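Glycogen synthase (Cyanobacterium sp. CLg1, PDB 6GNF) belongs to the bacterial glycogen and starch synthase family, two-domain proteins of the GT-B fold, and holds ADP and a glycan in this model. Local coordinates at residues E50-G55 with K97-I102; A260-C265 with D290-D295. All coordinates share one frame; numbering follows the deposited sequence.

Interaction 1 of 2, residues E50-G55 with K97-I102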
# COMPACT_ATOMS: atom_id res chain seq x y z
N GLU A 50 0.27 -11.02 -13.24
CA GLU A 50 -0.73 -12.09 -13.32
C GLU A 50 -1.64 -11.86 -14.52
O GLU A 50 -1.98 -12.79 -15.24
CB GLU A 50 -1.55 -12.18 -12.03
CG GLU A 50 -2.63 -13.26 -12.03
CD GLU A 50 -2.07 -14.68 -12.12
OE1 GLU A 50 -0.88 -14.88 -11.79
OE2 GLU A 50 -2.83 -15.60 -12.53
N LEU A 51 -2.03 -10.62 -14.75
CA LEU A 51 -2.87 -10.28 -15.90
C LEU A 51 -2.18 -10.57 -17.23
O LEU A 51 -2.83 -10.96 -18.19
CB LEU A 51 -3.30 -8.81 -15.82
CG LEU A 51 -4.28 -8.52 -14.67
CD1 LEU A 51 -4.40 -7.03 -14.41
CD2 LEU A 51 -5.65 -9.10 -14.96
N ALA A 52 -0.87 -10.32 -17.29
CA ALA A 52 -0.08 -10.66 -18.48
C ALA A 52 0.00 -12.16 -18.68
O ALA A 52 -0.07 -12.63 -19.81
CB ALA A 52 1.32 -10.07 -18.38
N LYS A 53 0.16 -12.88 -17.58
CA LYS A 53 0.21 -14.34 -17.58
C LYS A 53 -1.06 -14.95 -18.18
O LYS A 53 -0.99 -15.80 -19.03
CB LYS A 53 0.43 -14.84 -16.15
CG LYS A 53 1.22 -16.13 -16.02
CD LYS A 53 1.94 -16.22 -14.68
CE LYS A 53 1.02 -16.65 -13.55
NZ LYS A 53 0.84 -18.13 -13.50
N ILE A 54 -2.22 -14.41 -17.81
CA ILE A 54 -3.51 -14.82 -18.37
C ILE A 54 -3.61 -14.52 -19.87
O ILE A 54 -4.39 -15.17 -20.56
CB ILE A 54 -4.68 -14.10 -17.67
CG1 ILE A 54 -4.79 -14.49 -16.21
CG2 ILE A 54 -6.01 -14.42 -18.36
CD1 ILE A 54 -5.60 -13.49 -15.41
N GLY A 55 -2.83 -13.57 -20.37
CA GLY A 55 -2.80 -13.27 -21.81
C GLY A 55 -3.18 -11.86 -22.21
O GLY A 55 -3.26 -11.56 -23.39
N LYS A 97 8.92 -10.08 -17.44
CA LYS A 97 7.87 -11.06 -17.18
C LYS A 97 6.56 -10.70 -17.87
O LYS A 97 5.51 -10.64 -17.21
CB LYS A 97 7.64 -11.19 -15.68
CG LYS A 97 8.78 -11.84 -14.93
CD LYS A 97 8.56 -11.68 -13.44
CE LYS A 97 9.20 -12.79 -12.63
NZ LYS A 97 10.68 -12.83 -12.80
N GLY A 98 6.65 -10.37 -19.16
CA GLY A 98 5.48 -10.08 -19.96
C GLY A 98 4.81 -8.75 -19.71
O GLY A 98 3.72 -8.53 -20.22
N VAL A 99 5.42 -7.89 -18.89
CA VAL A 99 4.85 -6.57 -18.59
C VAL A 99 5.80 -5.44 -19.01
O VAL A 99 7.00 -5.49 -18.70
CB VAL A 99 4.56 -6.40 -17.08
CG1 VAL A 99 3.89 -5.06 -16.81
CG2 VAL A 99 3.68 -7.54 -16.56
N ASP A 100 5.24 -4.42 -19.67
CA ASP A 100 5.97 -3.21 -20.03
C ASP A 100 5.92 -2.21 -18.88
O ASP A 100 4.85 -1.87 -18.40
CB ASP A 100 5.36 -2.55 -21.26
CG ASP A 100 5.52 -3.40 -22.50
OD1 ASP A 100 6.60 -3.31 -23.14
OD2 ASP A 100 4.63 -4.21 -22.84
N HIS A 101 7.08 -1.72 -18.48
CA HIS A 101 7.16 -0.67 -17.48
C HIS A 101 7.66 0.57 -18.17
O HIS A 101 8.72 0.57 -18.79
CB HIS A 101 8.10 -1.07 -16.35
CG HIS A 101 7.72 -2.36 -15.71
ND1 HIS A 101 6.54 -2.52 -15.03
CD2 HIS A 101 8.36 -3.55 -15.65
CE1 HIS A 101 6.47 -3.76 -14.57
NE2 HIS A 101 7.56 -4.40 -14.93
N ILE A 102 6.81 1.60 -18.19
CA ILE A 102 7.14 2.86 -18.80
C ILE A 102 7.43 3.84 -17.68
O ILE A 102 6.66 3.96 -16.72
CB ILE A 102 5.96 3.40 -19.63
CG1 ILE A 102 5.41 2.33 -20.59
CG2 ILE A 102 6.36 4.67 -20.37
CD1 ILE A 102 6.45 1.72 -21.48

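Interaction 2 of 2, residues A260-C265 with D290-D295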
# COMPACT_ATOMS: atom_id res chain seq x y z
N ALA A 260 -12.80 14.03 -6.92
CA ALA A 260 -12.97 14.27 -8.35
C ALA A 260 -12.74 13.00 -9.16
O ALA A 260 -13.44 12.76 -10.14
CB ALA A 260 -12.03 15.37 -8.82
N GLY A 261 -11.76 12.20 -8.76
CA GLY A 261 -11.47 10.93 -9.41
C GLY A 261 -12.63 9.96 -9.30
O GLY A 261 -13.00 9.28 -10.27
N PHE A 262 -13.21 9.85 -8.10
CA PHE A 262 -14.39 9.01 -7.92
C PHE A 262 -15.54 9.46 -8.81
O PHE A 262 -16.24 8.63 -9.38
CB PHE A 262 -14.89 9.02 -6.46
CG PHE A 262 -14.12 8.11 -5.54
CD1 PHE A 262 -13.50 6.95 -6.00
CD2 PHE A 262 -14.05 8.40 -4.20
CE1 PHE A 262 -12.81 6.12 -5.14
CE2 PHE A 262 -13.37 7.57 -3.32
CZ PHE A 262 -12.75 6.43 -3.79
N LEU A 263 -15.73 10.77 -8.91
CA LEU A 263 -16.87 11.31 -9.65
C LEU A 263 -16.69 11.24 -11.16
O LEU A 263 -17.66 11.40 -11.89
CB LEU A 263 -17.14 12.76 -9.23
CG LEU A 263 -17.65 12.95 -7.80
CD1 LEU A 263 -17.69 14.43 -7.42
CD2 LEU A 263 -19.02 12.32 -7.62
N ASN A 264 -15.47 11.00 -11.64
CA ASN A 264 -15.22 11.02 -13.07
C ASN A 264 -14.80 9.69 -13.67
O ASN A 264 -14.79 9.56 -14.89
CB ASN A 264 -14.19 12.10 -13.40
CG ASN A 264 -14.80 13.49 -13.43
OD1 ASN A 264 -15.32 13.92 -14.45
ND2 ASN A 264 -14.75 14.19 -12.31
N CYS A 265 -14.50 8.69 -12.84
CA CYS A 265 -14.07 7.40 -13.36
C CYS A 265 -15.28 6.62 -13.85
O CYS A 265 -16.42 6.97 -13.54
CB CYS A 265 -13.31 6.59 -12.30
SG CYS A 265 -14.35 6.03 -10.92
N ASP A 290 -17.43 9.02 2.27
CA ASP A 290 -18.39 7.91 2.30
C ASP A 290 -19.59 8.13 1.37
O ASP A 290 -20.03 7.19 0.71
CB ASP A 290 -18.87 7.63 3.73
CG ASP A 290 -19.50 8.83 4.40
OD1 ASP A 290 -18.94 9.94 4.32
OD2 ASP A 290 -20.57 8.66 5.02
N ALA A 291 -20.11 9.35 1.33
CA ALA A 291 -21.27 9.65 0.50
C ALA A 291 -20.89 9.63 -0.98
O ALA A 291 -21.63 9.11 -1.82
CB ALA A 291 -21.90 10.98 0.89
N VAL A 292 -19.72 10.17 -1.32
CA VAL A 292 -19.24 10.09 -2.69
C VAL A 292 -19.05 8.64 -3.12
O VAL A 292 -19.50 8.25 -4.19
CB VAL A 292 -17.93 10.88 -2.88
CG1 VAL A 292 -17.36 10.67 -4.27
CG2 VAL A 292 -18.15 12.37 -2.62
N ALA A 293 -18.42 7.83 -2.27
CA ALA A 293 -18.20 6.41 -2.56
C ALA A 293 -19.52 5.66 -2.75
O ALA A 293 -19.65 4.88 -3.70
CB ALA A 293 -17.38 5.77 -1.46
N ARG A 294 -20.49 5.92 -1.87
CA ARG A 294 -21.85 5.38 -2.02
C ARG A 294 -22.50 5.79 -3.33
O ARG A 294 -23.13 4.99 -3.99
CB ARG A 294 -22.76 5.87 -0.90
CG ARG A 294 -22.66 5.08 0.37
CD ARG A 294 -23.85 5.35 1.26
NE ARG A 294 -24.00 6.76 1.63
CZ ARG A 294 -23.36 7.37 2.63
NH1 ARG A 294 -22.47 6.72 3.39
NH2 ARG A 294 -23.59 8.66 2.87
N ASP A 295 -22.43 7.08 -3.62
CA ASP A 295 -23.01 7.63 -4.84
C ASP A 295 -22.46 6.93 -6.08
O ASP A 295 -23.21 6.52 -6.95
CB ASP A 295 -22.72 9.13 -4.90
CG ASP A 295 -23.32 9.81 -6.11
OD1 ASP A 295 -24.45 9.46 -6.52
OD2 ASP A 295 -22.65 10.71 -6.66

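Interaction 1 of 2, residues E50-G55 with K97-I102
Ala52, on the last turn of helix 39-54, pushes its methyl against the backbone of Gly98 and the side chain of Val99, and nearly all of the contact is made there. Ala52 CB sits 3.4 Å from Gly98 O, a close meeting of methyl and carbonyl oxygen, and 3.9 Å from Val99 CG2. It is the first torsion of Val99 that offers this branch: with CG1 anti to the backbone N (chi1 -176°), CG2 lies beside that N, on the side the helix occupies. The backbones come close as well, Ala52 CA to Gly98 CA being 5.8 Å; Gly98, with no side chain, puts nothing between them. Lys97 and Gly98 both have positive phi and form the two-residue, type I' turn of a beta hairpin joining strands 85-96 and 99-105. The helix itself is the connection of a beta-alpha-beta crossover between the parallel strands 23-27 and 57-63 of the N-terminal Rossmann-like domain; strand 99-105 lies next to 57-63 in the same sheet, and its start meets the C-terminal end of the helix. Beyond Val99 the strand turns to other partners: His101 ND1 bonds to Thr60 OG1, and Asp100 OD1 to His93 NE2. The solvent side is much looser. Lys53 is exposed and leads its amine away from the hairpin, while Lys97 leaves the contact in its own direction toward a long, weak ion pair with Glu308. The helix stops at Gly55, whose positive phi closes a Schellman motif: Gly55 N bonds to Ala52 O at 3.0 Å and only weakly to Leu51 O.

Interaction 2 of 2, residues A260-C265 with D290-D295
Helix 260-264 runs nearly parallel to helix 290-295, their axes 9.6 Å apart and 15° askew, with Phe262 and Ala293 the closest pair of CA atoms at 7.1 Å. Both belong to the Rossmann-like N-terminal domain: helix 257-264 leads into strand 267-270, and helix 290-296 belongs to the crossover from that strand to its parallel neighbour 298-300. Val292 points at the first helix and carries most of the contact. Its CG1, anti to the backbone N (chi1 174°), reaches Phe262 CB at 3.7 Å and meets the near side of the ring at Phe262 CD2, 4.0 Å away, obliquely. The Phe262 side chain also touches Met198 and Leu200 of strand 195-200, which seats helix 257-264 on the sheet. Leu263 CD2 lies 4.1 Å from the same Val292 CG1, the two side chains crossing at about a right angle, and equally far from Asp295 OD2, an apolar methyl beside a carboxylate. On the far flank of the second helix Arg294 NH1 forms a salt bridge with Asp290 OD2, met from above the carboxylate plane. Asn264 takes no part and folds back along its own helix, where ND2 donates an almost straight bond (169°) to Ala260 O at 2.9 Å.

Overall arrangement
Interactions 1 and 2 share the N-terminal domain and its one mixed sheet but no helix or strand, and their centres lie 29 Å apart with about 16 Å between nearest atoms. Both are small and held by van der Waals packing, and each pairs a buried residue, Val99 or Phe262, with more exposed ones such as Lys97 or Asp295. The first sets a helix end against a hairpin turn, so it involves backbone as well as side chains: a methyl on a carbonyl oxygen. The second joins two helices in the connections around strands 267-270 and 298-300, the latter an outermost strand, buries about twice the surface, 181 against 89 Å², and relies on side chains alone. The side chain of Phe262 is about 12 Å from the bound AC1.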